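Local coordinates for lysine specific cysteine protease (PDB 3M1H), which cleaves proteins after lysine as a secreted cysteine protease, and its isolated adhesin domains are hemolytic in vitro, at residues Gly13-Ala16 against Ser17-Thr20. Sequence-based numbering, arbitrary orientation.
Sequences GIPA and SWKT. With NA (sodium ion), chain I.
Pro15 and Trp18 bracket a type I beta turn in the cleaved adhesin domain, and the indole folds back along the proline ring. From the tryptophan CB, which lies 3.9 Å from Ile14 CG2, CG stands beside the backbone N and anti to the carbonyl carbon (chi1 -72°), a rotation that sets the indole alongside the Pro15 ring. Trp18 CD1 then meets both CG and CD of Pro15, each at 3.7 Å, and NE1 reaches the same two carbons at slightly longer range. Pro15 CD sits over the face of the Trp18 five-membered ring, 4.0 Å from its centroid and 25° off the normal, a CH-pi contact. The turn is closed by Trp18 N donating to Pro15 O (3.0 Å), with the donor well above the carbonyl plane. That carbonyl also accepts a hydrogen bond from a water on the sodium ion. Ala16 O (2.5 Å) and Trp18 O (2.3 Å) both bind the ion, which accounts for the close approach of two carbonyl oxygens; four waters complete six ligands. Ile14 CD1 touches Thr20 CG2. The buried Trp18 side chain also packs on Leu6 and Glu8 of strand 4-8 and on Leu68 of strand 65-69, and meets Phe10 edge-to-face; the turn leads from the loop after strand 4-8 into edge strand 19-22, which pairs antiparallel with strand 65-69 in the jelly roll.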
loop_
_atom_site.group_PDB
_atom_site.type_symbol
_atom_site.label_atom_id
_atom_site.label_comp_id
_atom_site.label_asym_id
_atom_site.label_seq_id
_atom_site.Cartn_x
_atom_site.Cartn_y
_atom_site.Cartn_z
ATOM N N GLY A 13 -8.647 -3.795 10.569
ATOM C CA GLY A 13 -7.518 -2.856 10.567
ATOM C C GLY A 13 -6.222 -3.531 10.157
ATOM O O GLY A 13 -6.217 -4.682 9.734
ATOM N N ILE A 14 -5.133 -2.771 10.274
ATOM C CA ILE A 14 -3.798 -3.320 10.121
ATOM C C ILE A 14 -3.573 -4.241 11.318
ATOM O O ILE A 14 -3.588 -3.769 12.459
ATOM C CB ILE A 14 -2.707 -2.254 10.100
ATOM C CG1 ILE A 14 -2.910 -1.269 8.945
ATOM C CG2 ILE A 14 -1.362 -2.932 9.989
ATOM C CD1 ILE A 14 -1.954 -0.100 8.946
ATOM N N PRO A 15 -3.375 -5.536 11.072
ATOM C CA PRO A 15 -3.172 -6.422 12.215
ATOM C C PRO A 15 -1.896 -6.060 12.979
ATOM O O PRO A 15 -0.915 -5.563 12.391
ATOM C CB PRO A 15 -3.089 -7.813 11.560
ATOM C CG PRO A 15 -3.700 -7.642 10.188
ATOM C CD PRO A 15 -3.292 -6.272 9.804
ATOM N N ALA A 16 -1.903 -6.300 14.292
ATOM C CA ALA A 16 -0.741 -6.104 15.134
ATOM C C ALA A 16 0.504 -6.867 14.657
ATOM O O ALA A 16 1.617 -6.435 14.953
ATOM C CB ALA A 16 -1.073 -6.555 16.554
ATOM N N SER A 17 0.319 -7.978 13.936
ATOM C CA SER A 17 1.409 -8.812 13.410
ATOM C C SER A 17 2.173 -8.144 12.218
ATOM O O SER A 17 3.311 -8.532 11.932
ATOM C CB SER A 17 0.831 -10.150 12.932
ATOM O OG SER A 17 -0.218 -9.954 11.999
ATOM N N TRP A 18 1.518 -7.183 11.572
ATOM C CA TRP A 18 2.146 -6.405 10.520
ATOM C C TRP A 18 2.903 -5.220 11.146
ATOM O O TRP A 18 2.754 -4.928 12.344
ATOM C CB TRP A 18 1.081 -5.889 9.551
ATOM C CG TRP A 18 0.447 -6.926 8.651
ATOM C CD1 TRP A 18 -0.199 -8.088 9.008
ATOM C CD2 TRP A 18 0.368 -6.865 7.222
ATOM N NE1 TRP A 18 -0.668 -8.726 7.916
ATOM C CE2 TRP A 18 -0.330 -8.019 6.794
ATOM C CE3 TRP A 18 0.839 -5.961 6.270
ATOM C CZ2 TRP A 18 -0.611 -8.280 5.460
ATOM C CZ3 TRP A 18 0.580 -6.221 4.946
ATOM C CH2 TRP A 18 -0.143 -7.378 4.538
ATOM N N LYS A 19 3.663 -4.478 10.332
ATOM C CA LYS A 19 4.425 -3.349 10.839
ATOM C C LYS A 19 4.350 -2.196 9.866
ATOM O O LYS A 19 4.435 -2.386 8.653
ATOM C CB LYS A 19 5.886 -3.766 11.001
ATOM C CG LYS A 19 6.888 -2.741 11.361
ATOM C CD LYS A 19 8.259 -3.462 11.225
ATOM C CE LYS A 19 9.383 -2.605 11.631
ATOM N NZ LYS A 19 10.647 -3.336 11.806
ATOM N N THR A 20 4.171 -1.000 10.405
ATOM C CA THR A 20 4.299 0.228 9.633
ATOM C C THR A 20 5.675 0.831 9.902
ATOM O O THR A 20 6.184 0.804 11.019
ATOM C CB THR A 20 3.169 1.255 9.957
ATOM O OG1 THR A 20 3.158 1.588 11.358
ATOM C CG2 THR A 20 1.748 0.752 9.531
HETATM NA NA NA I . 2.864 -4.239 14.581
HETATM O O HOH W 1 0.859 -3.314 13.540
HETATM O O HOH W 2 4.647 -5.623 14.356
HETATM O O HOH W 3 1.513 -3.452 16.208
HETATM O O HOH W 4 4.925 -3.196 14.737
#